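Local coordinates for protein (superoxide dismutase) (Sulfolobus acidocaldarius, PDB 1B06) that catalyses the dismutation of superoxide to hydrogen peroxide and dioxygen, using one iron ion bound in each subunit, at residues Lys7-Pro12 against Asn43-Leu48; Asp28-His33 against Ile86-Met91; Gly102-Asp107 against Lys202-Tyr207; Lys120-Glu125 against Leu147-Val152. All coordinates share one frame; numbering follows the deposited sequence.

Interaction 1: Lys7-Pro12 against Asn43-Leu48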
# COMPACT_ATOMS: atom_id res chain seq x y z
N LYS A 7 3.52 -27.08 -7.22
CA LYS A 7 2.28 -27.37 -7.92
C LYS A 7 1.72 -26.08 -8.52
O LYS A 7 1.98 -24.99 -8.03
CB LYS A 7 1.27 -27.99 -6.96
CG LYS A 7 -0.06 -28.36 -7.61
CD LYS A 7 -0.24 -29.87 -7.69
CE LYS A 7 -1.28 -30.25 -8.74
NZ LYS A 7 -1.27 -31.71 -9.05
N ARG A 8 0.95 -26.21 -9.60
CA ARG A 8 0.36 -25.05 -10.25
C ARG A 8 -1.12 -24.98 -9.92
O ARG A 8 -1.70 -25.95 -9.43
CB ARG A 8 0.55 -25.13 -11.76
CG ARG A 8 2.01 -25.24 -12.19
CD ARG A 8 2.79 -23.97 -11.85
NE ARG A 8 4.12 -23.98 -12.45
CZ ARG A 8 5.15 -24.67 -11.97
NH1 ARG A 8 4.99 -25.43 -10.89
NH2 ARG A 8 6.33 -24.63 -12.58
N TYR A 9 -1.73 -23.84 -10.20
CA TYR A 9 -3.15 -23.66 -9.92
C TYR A 9 -4.00 -24.05 -11.12
O TYR A 9 -3.56 -23.95 -12.27
CB TYR A 9 -3.43 -22.19 -9.55
CG TYR A 9 -2.85 -21.80 -8.21
CD1 TYR A 9 -3.49 -22.18 -7.02
CD2 TYR A 9 -1.65 -21.11 -8.12
CE1 TYR A 9 -2.93 -21.87 -5.78
CE2 TYR A 9 -1.08 -20.80 -6.88
CZ TYR A 9 -1.73 -21.19 -5.72
OH TYR A 9 -1.16 -20.91 -4.50
N GLU A 10 -5.22 -24.49 -10.85
CA GLU A 10 -6.14 -24.89 -11.90
C GLU A 10 -7.29 -23.90 -12.00
O GLU A 10 -7.80 -23.42 -10.98
CB GLU A 10 -6.69 -26.29 -11.62
CG GLU A 10 -6.13 -27.36 -12.54
CD GLU A 10 -5.78 -28.64 -11.80
OE1 GLU A 10 -6.64 -29.14 -11.04
OE2 GLU A 10 -4.64 -29.14 -11.97
N PHE A 11 -7.70 -23.59 -13.22
CA PHE A 11 -8.81 -22.67 -13.46
C PHE A 11 -10.11 -23.42 -13.14
O PHE A 11 -10.44 -24.42 -13.78
CB PHE A 11 -8.80 -22.21 -14.92
CG PHE A 11 -9.83 -21.15 -15.24
CD1 PHE A 11 -9.92 -20.00 -14.47
CD2 PHE A 11 -10.68 -21.30 -16.33
CE1 PHE A 11 -10.84 -19.01 -14.78
CE2 PHE A 11 -11.61 -20.32 -16.64
CZ PHE A 11 -11.69 -19.17 -15.86
N PRO A 12 -10.86 -22.94 -12.13
CA PRO A 12 -12.11 -23.58 -11.74
C PRO A 12 -13.25 -23.35 -12.73
O PRO A 12 -13.17 -22.50 -13.61
CB PRO A 12 -12.41 -22.98 -10.37
CG PRO A 12 -11.80 -21.62 -10.44
CD PRO A 12 -10.57 -21.74 -11.32
N ASN A 43 -3.24 -17.81 -14.91
CA ASN A 43 -2.11 -17.87 -15.83
C ASN A 43 -0.94 -17.06 -15.28
O ASN A 43 0.21 -17.50 -15.34
CB ASN A 43 -2.50 -17.33 -17.21
CG ASN A 43 -3.35 -18.30 -18.01
OD1 ASN A 43 -4.05 -17.90 -18.95
ND2 ASN A 43 -3.30 -19.58 -17.65
N GLY A 44 -1.24 -15.88 -14.75
CA GLY A 44 -0.19 -15.03 -14.20
C GLY A 44 0.51 -15.68 -13.02
O GLY A 44 1.73 -15.61 -12.90
N ALA A 45 -0.26 -16.32 -12.15
CA ALA A 45 0.29 -16.98 -10.99
C ALA A 45 1.20 -18.13 -11.41
O ALA A 45 2.32 -18.25 -10.92
CB ALA A 45 -0.84 -17.51 -10.11
N ASN A 46 0.71 -18.96 -12.32
CA ASN A 46 1.48 -20.12 -12.79
C ASN A 46 2.77 -19.74 -13.50
O ASN A 46 3.79 -20.40 -13.35
CB ASN A 46 0.61 -20.99 -13.69
CG ASN A 46 -0.47 -21.72 -12.92
OD1 ASN A 46 -0.41 -21.83 -11.69
ND2 ASN A 46 -1.47 -22.24 -13.63
N SER A 47 2.73 -18.66 -14.27
CA SER A 47 3.91 -18.21 -14.99
C SER A 47 4.97 -17.69 -14.01
O SER A 47 6.17 -17.78 -14.28
CB SER A 47 3.54 -17.12 -15.99
OG SER A 47 3.76 -15.84 -15.45
N LEU A 48 4.52 -17.15 -12.88
CA LEU A 48 5.46 -16.64 -11.89
C LEU A 48 5.99 -17.79 -11.04
O LEU A 48 7.10 -17.73 -10.53
CB LEU A 48 4.79 -15.61 -10.99
CG LEU A 48 4.66 -14.21 -11.59
CD1 LEU A 48 3.86 -13.34 -10.64
CD2 LEU A 48 6.04 -13.60 -11.84
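Asn46 turns the flat amide of its side chain against the backbone of Tyr9 and bonds to it twice. The Tyr9 N-H points at Asn46 OD1 over 2.8 Å, nearly straight at 168°, and Asn46 ND2 returns a bond of 3.0 Å to Tyr9 O. Tyr9 O lies almost in the plane of the Asn46 amide. Gripping both N-H and C=O of one residue, the side chain acts much as the backbone of a neighbouring strand would, although it comes from a helix. With CG anti to its own carbonyl carbon (chi1 -71°), the amide reaches out from the helix to the extended chain, and the two bonds fix which way round it sits. In the N-terminal alpha-hairpin domain of iron/manganese superoxide dismutases this ties the extended lead-in segment to the long helix 27-57. An alanine in place of Asn46 would probably leave the N-H and carbonyl of Tyr9 without these mates and the lead-in chain less firmly held. The Tyr9 ring is nearly coplanar with the amide, whose OD1 lies at its edge, while Tyr9 CD2 rests 4.2 Å from Ala45 CB. Tyr9 OH bonds to Asp141 of the second subunit. Arg8 CB lies 3.4 Å from Asn46 OD1; its guanidinium plane is turned 54° from the amide, and NH2 forms a salt bridge with Asp50, one helical turn beyond Asn46.

Interaction 2: Asp28-His33 against Ile86-Met91. With FE (Fe (III) ion), chain G.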
# COMPACT_ATOMS: atom_id res chain seq x y z
N ASP A 28 -22.72 -10.27 -20.06
CA ASP A 28 -21.58 -9.64 -20.71
C ASP A 28 -20.45 -9.44 -19.72
O ASP A 28 -19.27 -9.56 -20.06
CB ASP A 28 -21.97 -8.29 -21.30
CG ASP A 28 -22.87 -8.41 -22.51
OD1 ASP A 28 -22.87 -9.49 -23.14
OD2 ASP A 28 -23.57 -7.43 -22.83
N ILE A 29 -20.82 -9.12 -18.48
CA ILE A 29 -19.84 -8.90 -17.42
C ILE A 29 -19.27 -10.23 -16.95
O ILE A 29 -18.06 -10.41 -16.90
CB ILE A 29 -20.49 -8.17 -16.23
CG1 ILE A 29 -20.65 -6.68 -16.56
CG2 ILE A 29 -19.64 -8.35 -14.98
CD1 ILE A 29 -21.56 -5.94 -15.60
N ILE A 30 -20.16 -11.16 -16.62
CA ILE A 30 -19.75 -12.47 -16.14
C ILE A 30 -18.82 -13.19 -17.11
O ILE A 30 -17.82 -13.79 -16.70
CB ILE A 30 -20.98 -13.36 -15.87
CG1 ILE A 30 -21.88 -12.70 -14.83
CG2 ILE A 30 -20.55 -14.74 -15.37
CD1 ILE A 30 -21.22 -12.56 -13.45
N ASP A 31 -19.14 -13.12 -18.39
CA ASP A 31 -18.32 -13.76 -19.41
C ASP A 31 -16.85 -13.32 -19.37
O ASP A 31 -15.96 -14.15 -19.20
CB ASP A 31 -18.91 -13.47 -20.79
CG ASP A 31 -18.20 -14.22 -21.90
OD1 ASP A 31 -17.92 -15.43 -21.72
OD2 ASP A 31 -17.93 -13.61 -22.95
N VAL A 32 -16.61 -12.03 -19.54
CA VAL A 32 -15.24 -11.50 -19.52
C VAL A 32 -14.61 -11.49 -18.12
O VAL A 32 -13.39 -11.59 -17.98
CB VAL A 32 -15.20 -10.07 -20.11
CG1 VAL A 32 -15.97 -9.11 -19.21
CG2 VAL A 32 -13.76 -9.61 -20.26
N HIS A 33 -15.44 -11.36 -17.09
CA HIS A 33 -14.97 -11.36 -15.71
C HIS A 33 -14.38 -12.73 -15.38
O HIS A 33 -13.34 -12.84 -14.72
CB HIS A 33 -16.13 -11.08 -14.76
CG HIS A 33 -15.72 -10.65 -13.39
ND1 HIS A 33 -16.62 -10.18 -12.45
CD2 HIS A 33 -14.50 -10.61 -12.79
CE1 HIS A 33 -15.97 -9.86 -11.34
NE2 HIS A 33 -14.69 -10.11 -11.52
N ILE A 86 -13.99 -17.74 -4.61
CA ILE A 86 -14.98 -17.66 -3.53
C ILE A 86 -16.19 -16.87 -4.01
O ILE A 86 -17.34 -17.24 -3.77
CB ILE A 86 -14.39 -16.95 -2.29
CG1 ILE A 86 -13.26 -17.79 -1.70
CG2 ILE A 86 -15.48 -16.75 -1.25
CD1 ILE A 86 -12.34 -17.01 -0.78
N TYR A 87 -15.92 -15.76 -4.70
CA TYR A 87 -16.93 -14.86 -5.23
C TYR A 87 -18.00 -15.58 -6.06
O TYR A 87 -19.20 -15.38 -5.84
CB TYR A 87 -16.24 -13.78 -6.06
CG TYR A 87 -17.13 -12.73 -6.69
CD1 TYR A 87 -18.02 -11.98 -5.92
CD2 TYR A 87 -17.05 -12.45 -8.05
CE1 TYR A 87 -18.80 -10.96 -6.50
CE2 TYR A 87 -17.82 -11.44 -8.64
CZ TYR A 87 -18.69 -10.70 -7.86
OH TYR A 87 -19.43 -9.71 -8.45
N TRP A 88 -17.58 -16.41 -7.01
CA TRP A 88 -18.52 -17.14 -7.86
C TRP A 88 -19.43 -18.04 -7.04
O TRP A 88 -20.63 -18.12 -7.29
CB TRP A 88 -17.79 -18.00 -8.89
CG TRP A 88 -16.79 -17.27 -9.75
CD1 TRP A 88 -15.53 -17.69 -10.06
CD2 TRP A 88 -16.97 -16.02 -10.42
NE1 TRP A 88 -14.91 -16.77 -10.88
CE2 TRP A 88 -15.77 -15.74 -11.12
CE3 TRP A 88 -18.03 -15.10 -10.51
CZ2 TRP A 88 -15.60 -14.58 -11.89
CZ3 TRP A 88 -17.86 -13.95 -11.28
CH2 TRP A 88 -16.65 -13.70 -11.95
N ASN A 89 -18.86 -18.73 -6.05
CA ASN A 89 -19.62 -19.63 -5.21
C ASN A 89 -20.45 -18.91 -4.16
O ASN A 89 -21.41 -19.47 -3.62
CB ASN A 89 -18.67 -20.61 -4.51
CG ASN A 89 -18.15 -21.67 -5.45
OD1 ASN A 89 -18.92 -22.38 -6.08
ND2 ASN A 89 -16.83 -21.77 -5.55
N ASN A 90 -20.07 -17.67 -3.87
CA ASN A 90 -20.77 -16.87 -2.87
C ASN A 90 -22.01 -16.19 -3.44
O ASN A 90 -22.68 -15.42 -2.75
CB ASN A 90 -19.81 -15.82 -2.30
CG ASN A 90 -20.13 -15.44 -0.86
OD1 ASN A 90 -20.28 -16.30 0.01
ND2 ASN A 90 -20.22 -14.14 -0.61
N MET A 91 -22.30 -16.47 -4.71
CA MET A 91 -23.47 -15.93 -5.39
C MET A 91 -24.30 -17.10 -5.94
O MET A 91 -23.80 -18.21 -6.08
CB MET A 91 -23.04 -15.01 -6.54
CG MET A 91 -22.37 -13.72 -6.08
SD MET A 91 -22.16 -12.49 -7.37
CE MET A 91 -21.03 -13.38 -8.52
FE FE G . -13.07 -9.18 -10.31
O HOH W 1 -18.95 -9.06 -11.54
O HOH W 2 -11.60 -8.40 -9.06
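Ile30 is the first residue of 28-33 to meet the other helix: its CD1 lies 4.2 Å from CZ3 of Trp88, at an oblique angle to the indole. One turn later His33 carries the rest. With CG anti to the backbone N (chi1 -163°), its imidazole projects toward helix 67-89 and NE2 binds the iron at 2.2 Å. Trp88 sends its six-membered ring edge-on to the imidazole face in a T-shaped pair, planes 77° apart, with CH2 3.5 Å from CG of His33. Tyr87 meets the imidazole obliquely, its CE2 3.6 Å from His33 CE1. A water links the two polar ends, weakly to His33 ND1 and at 3.2 Å to Tyr87 OH, which also bonds to Tyr187. An alanine at Trp88 would probably uncover one face of the ligand imidazole, leaving it freer to tilt about its bond to the metal. His84, Asp170, His174 and a water complete the iron site. The two helices of the alpha-hairpin domain thus face each other across this aromatic cluster, Trp88 bonding through NE1 to His38 of helix 27-57, while helix 67-89 rests Ile86 and Tyr87 on strand 165-170 and Ile86 and Asn89 on helix 197-205.

Interaction 3: Gly102-Asp107 against Lys202-Tyr207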
# COMPACT_ATOMS: atom_id res chain seq x y z
N GLY A 102 -29.60 -17.61 7.33
CA GLY A 102 -30.24 -18.48 8.30
C GLY A 102 -29.17 -19.22 9.07
O GLY A 102 -27.99 -18.92 8.93
N GLY A 103 -29.57 -20.16 9.91
CA GLY A 103 -28.61 -20.92 10.68
C GLY A 103 -27.77 -20.10 11.64
O GLY A 103 -28.20 -19.06 12.12
N ALA A 104 -26.57 -20.60 11.92
CA ALA A 104 -25.63 -19.95 12.83
C ALA A 104 -25.26 -18.55 12.38
O ALA A 104 -25.07 -17.65 13.20
CB ALA A 104 -24.38 -20.79 12.96
N LEU A 105 -25.14 -18.36 11.07
CA LEU A 105 -24.78 -17.05 10.53
C LEU A 105 -25.82 -15.99 10.88
O LEU A 105 -25.47 -14.90 11.33
CB LEU A 105 -24.62 -17.12 9.00
CG LEU A 105 -24.23 -15.79 8.33
CD1 LEU A 105 -22.90 -15.29 8.87
CD2 LEU A 105 -24.15 -15.98 6.83
N ALA A 106 -27.09 -16.31 10.68
CA ALA A 106 -28.16 -15.36 10.98
C ALA A 106 -28.18 -15.05 12.47
O ALA A 106 -28.49 -13.93 12.87
CB ALA A 106 -29.51 -15.93 10.54
N ASP A 107 -27.84 -16.04 13.29
CA ASP A 107 -27.82 -15.86 14.74
C ASP A 107 -26.68 -14.93 15.18
O ASP A 107 -26.87 -14.08 16.03
CB ASP A 107 -27.68 -17.21 15.43
CG ASP A 107 -27.50 -17.08 16.92
OD1 ASP A 107 -28.42 -16.54 17.58
OD2 ASP A 107 -26.44 -17.51 17.43
N LYS A 202 -22.33 -22.42 5.02
CA LYS A 202 -21.47 -23.59 4.92
C LYS A 202 -20.04 -23.25 5.32
O LYS A 202 -19.38 -24.03 6.00
CB LYS A 202 -21.47 -24.13 3.49
CG LYS A 202 -22.18 -25.46 3.32
CD LYS A 202 -22.64 -25.67 1.89
CE LYS A 202 -23.97 -26.40 1.82
NZ LYS A 202 -24.81 -25.94 0.68
N ARG A 203 -19.57 -22.09 4.88
CA ARG A 203 -18.22 -21.66 5.20
C ARG A 203 -18.07 -21.44 6.70
O ARG A 203 -17.08 -21.85 7.30
CB ARG A 203 -17.89 -20.37 4.43
CG ARG A 203 -18.05 -20.53 2.93
CD ARG A 203 -17.41 -19.40 2.14
NE ARG A 203 -16.30 -19.90 1.35
CZ ARG A 203 -16.37 -20.18 0.05
NH1 ARG A 203 -17.50 -20.01 -0.61
NH2 ARG A 203 -15.30 -20.64 -0.58
N LEU A 204 -19.07 -20.82 7.32
CA LEU A 204 -19.04 -20.57 8.76
C LEU A 204 -19.03 -21.86 9.56
O LEU A 204 -18.24 -22.02 10.49
CB LEU A 204 -20.24 -19.72 9.19
CG LEU A 204 -20.32 -19.40 10.69
CD1 LEU A 204 -19.18 -18.48 11.09
CD2 LEU A 204 -21.66 -18.76 11.00
N GLN A 205 -19.91 -22.79 9.19
CA GLN A 205 -20.01 -24.08 9.88
C GLN A 205 -18.68 -24.81 9.92
O GLN A 205 -18.41 -25.59 10.83
CB GLN A 205 -21.07 -24.96 9.22
CG GLN A 205 -22.51 -24.59 9.58
CD GLN A 205 -22.82 -24.75 11.06
OE1 GLN A 205 -22.20 -25.56 11.75
NE2 GLN A 205 -23.77 -23.98 11.55
N LYS A 206 -17.84 -24.56 8.91
CA LYS A 206 -16.53 -25.19 8.81
C LYS A 206 -15.58 -24.78 9.94
O LYS A 206 -14.66 -25.52 10.27
CB LYS A 206 -15.89 -24.82 7.47
CG LYS A 206 -15.57 -26.00 6.58
CD LYS A 206 -15.21 -25.54 5.18
CE LYS A 206 -16.46 -25.32 4.33
NZ LYS A 206 -16.15 -24.83 2.94
N TYR A 207 -15.80 -23.61 10.53
CA TYR A 207 -14.92 -23.13 11.59
C TYR A 207 -15.55 -22.96 12.96
O TYR A 207 -14.87 -22.60 13.92
CB TYR A 207 -14.29 -21.80 11.16
CG TYR A 207 -13.69 -21.88 9.78
CD1 TYR A 207 -14.49 -21.74 8.65
CD2 TYR A 207 -12.34 -22.17 9.60
CE1 TYR A 207 -13.96 -21.89 7.38
CE2 TYR A 207 -11.80 -22.32 8.33
CZ TYR A 207 -12.62 -22.18 7.22
OH TYR A 207 -12.10 -22.35 5.96
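Leu204 points its CD2 methyl at helix 103-113, where it lies against Ala104 and Leu105; the contact joins the opening helix of the C-terminal alpha/beta domain of iron/manganese superoxide dismutases to helix 197-205 near the chain's end. Apolar packing carries most of it. CD2 of Leu204 is 3.9 Å from Ala104 CB and equally far from Leu105 CB, so a single methyl fits between two successive residues. It also lies against the peptide joining them, Leu204 CD2 standing 3.5 Å from Leu105 N. The leucine reaches there because its CG stands anti to the backbone N (chi1 179°). Leu105 presents its CB to the contact, and both leucines also pack on Ile166 of strand 165-170, so the pair borders the sheet at that strand.

No hydrogen bond passes directly between the two segments; the polar link goes through Glu201, one turn before Gln205. Its carboxylate accepts the backbone N-H of Ala104 through OE2 and that of Leu105 through OE1, so these two N-H groups find acceptors on the neighbouring helix. OE2 of Glu201 also takes a bond from Gln205 NE2. The Gln205 chain bends at chi2 (-63°), curling its amide back alongside Ala104 on the more exposed side of the contact, where Gln205 NE2 comes 3.5 Å from Ala104 CB.

Interaction 4: Lys120-Glu125 against Leu147-Val152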
# COMPACT_ATOMS: atom_id res chain seq x y z
N LYS A 120 -26.82 -5.16 7.01
CA LYS A 120 -26.87 -4.77 5.60
C LYS A 120 -26.47 -3.30 5.44
O LYS A 120 -25.74 -2.94 4.51
CB LYS A 120 -28.27 -4.98 5.06
CG LYS A 120 -28.32 -5.38 3.61
CD LYS A 120 -29.37 -6.44 3.39
CE LYS A 120 -30.31 -6.04 2.28
NZ LYS A 120 -31.72 -6.23 2.68
N GLN A 121 -26.96 -2.46 6.34
CA GLN A 121 -26.65 -1.04 6.31
C GLN A 121 -25.17 -0.78 6.55
O GLN A 121 -24.54 -0.01 5.83
CB GLN A 121 -27.46 -0.29 7.37
CG GLN A 121 -28.87 0.05 6.96
CD GLN A 121 -29.74 0.43 8.15
OE1 GLN A 121 -29.25 0.93 9.15
NE2 GLN A 121 -31.04 0.18 8.03
N VAL A 122 -24.63 -1.42 7.58
CA VAL A 122 -23.22 -1.25 7.94
C VAL A 122 -22.29 -1.84 6.88
O VAL A 122 -21.27 -1.23 6.54
CB VAL A 122 -22.90 -1.88 9.30
CG1 VAL A 122 -21.44 -1.64 9.66
CG2 VAL A 122 -23.80 -1.28 10.37
N PHE A 123 -22.64 -3.01 6.37
CA PHE A 123 -21.82 -3.64 5.34
C PHE A 123 -21.81 -2.79 4.07
O PHE A 123 -20.77 -2.63 3.43
CB PHE A 123 -22.35 -5.04 5.01
CG PHE A 123 -21.43 -5.84 4.14
CD1 PHE A 123 -21.45 -5.69 2.75
CD2 PHE A 123 -20.52 -6.74 4.70
CE1 PHE A 123 -20.58 -6.42 1.94
CE2 PHE A 123 -19.64 -7.47 3.89
CZ PHE A 123 -19.68 -7.31 2.51
N SER A 124 -22.96 -2.24 3.72
CA SER A 124 -23.05 -1.40 2.53
C SER A 124 -22.28 -0.10 2.72
O SER A 124 -21.62 0.38 1.79
CB SER A 124 -24.52 -1.10 2.21
OG SER A 124 -25.19 -2.25 1.72
N GLU A 125 -22.35 0.47 3.92
CA GLU A 125 -21.65 1.71 4.22
C GLU A 125 -20.14 1.49 4.09
O GLU A 125 -19.42 2.35 3.57
CB GLU A 125 -21.98 2.19 5.64
CG GLU A 125 -21.57 3.63 5.90
CD GLU A 125 -21.85 4.08 7.32
OE1 GLU A 125 -22.71 3.46 7.98
OE2 GLU A 125 -21.22 5.05 7.77
N LEU A 147 -17.59 -11.41 13.68
CA LEU A 147 -17.74 -11.47 12.23
C LEU A 147 -17.20 -10.09 11.84
O LEU A 147 -17.90 -9.08 11.91
CB LEU A 147 -19.22 -11.60 11.85
CG LEU A 147 -19.86 -12.97 12.05
CD1 LEU A 147 -21.35 -12.87 11.86
CD2 LEU A 147 -19.26 -13.95 11.07
N GLN A 148 -15.93 -10.05 11.44
CA GLN A 148 -15.27 -8.80 11.10
C GLN A 148 -15.40 -8.32 9.66
O GLN A 148 -15.04 -9.03 8.72
CB GLN A 148 -13.79 -8.89 11.48
CG GLN A 148 -13.02 -7.61 11.28
CD GLN A 148 -13.41 -6.53 12.26
OE1 GLN A 148 -13.43 -6.75 13.47
NE2 GLN A 148 -13.73 -5.35 11.74
N ILE A 149 -15.90 -7.10 9.49
CA ILE A 149 -16.04 -6.50 8.17
C ILE A 149 -14.71 -5.83 7.81
O ILE A 149 -14.04 -5.29 8.68
CB ILE A 149 -17.11 -5.39 8.14
CG1 ILE A 149 -18.51 -5.99 8.30
CG2 ILE A 149 -17.02 -4.61 6.83
CD1 ILE A 149 -19.59 -4.93 8.44
N MET A 150 -14.33 -5.88 6.54
CA MET A 150 -13.09 -5.24 6.12
C MET A 150 -13.09 -4.88 4.64
O MET A 150 -13.66 -5.59 3.81
CB MET A 150 -11.90 -6.17 6.42
CG MET A 150 -10.52 -5.55 6.14
SD MET A 150 -10.18 -4.00 7.03
CE MET A 150 -10.44 -4.53 8.69
N THR A 151 -12.48 -3.74 4.32
CA THR A 151 -12.37 -3.32 2.94
C THR A 151 -10.95 -3.69 2.53
O THR A 151 -9.97 -3.31 3.18
CB THR A 151 -12.59 -1.80 2.78
OG1 THR A 151 -11.84 -1.09 3.77
CG2 THR A 151 -14.06 -1.46 2.92
N VAL A 152 -10.83 -4.45 1.45
CA VAL A 152 -9.53 -4.88 0.96
C VAL A 152 -9.18 -4.07 -0.28
O VAL A 152 -9.98 -3.96 -1.22
CB VAL A 152 -9.55 -6.40 0.64
CG1 VAL A 152 -8.27 -6.82 -0.05
CG2 VAL A 152 -9.75 -7.18 1.93
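Ile149 projects from strand 147-153 toward helix 116-129 and meets Val122 and Phe123 on successive positions of that helix. This is helix-on-sheet packing in the C-terminal alpha/beta domain of iron/manganese superoxide dismutases, whose three-stranded antiparallel sheet has 147-153 at one edge within the chain. The close part centres on the delta methyl of Ile149. CD1 stands 4.0 Å from Val122 CG1 and just as far from CA of Phe123, so it touches one side chain and the helix backbone together. Lower on the same branch, CG1 of Ile149 lies 4.2 Å from CD2 of Phe123, approaching the ring obliquely. The isoleucine CG1 is anti to its own carbonyl carbon (chi1 -70°), which carries the methyl to the helix. Phe123, its ring swung out with CG anti to the backbone N (chi1 -170°), continues inward onto Thr136, Leu167 and Val169 of the other two strands.

Away from this apolar patch the segments diverge. The solvent side is on the helix, at Gln121, while Glu125 bonds through OE2 to Tyr65 of the second subunit. The strand's other face is buried against that same subunit, where Met150, pointing away from the helix, packs on Leu71. Gln148 bends forward along its own strand, NE2 donating to Ile149 O at 3.1 Å, in the carbonyl plane and on a lone pair.

Overall arrangement
Interactions 1 and 2 share helix 27-57, with centres 18 Å apart and segments that alternate along the chain. Interaction 2 holds an iron ligand, whereas interaction 1 lies farther along the hairpin, the side chain of Ala45 about 11 Å from that of the ligand His84. One meeting point of the two domains is where interaction 2 touches interaction 3: Ile86 CG1 packs 3.7 Å from Arg203 NH2. Interaction 3 in turn reaches interaction 4 through Leu105 CD1 and Leu147 CD1, 4.1 Å apart. In interaction 4 the side chain of Phe123 is about 10 Å from that of the ligand Asp170. Interactions 1 and 4, on opposite sides of the chain's centre, both touch the second subunit.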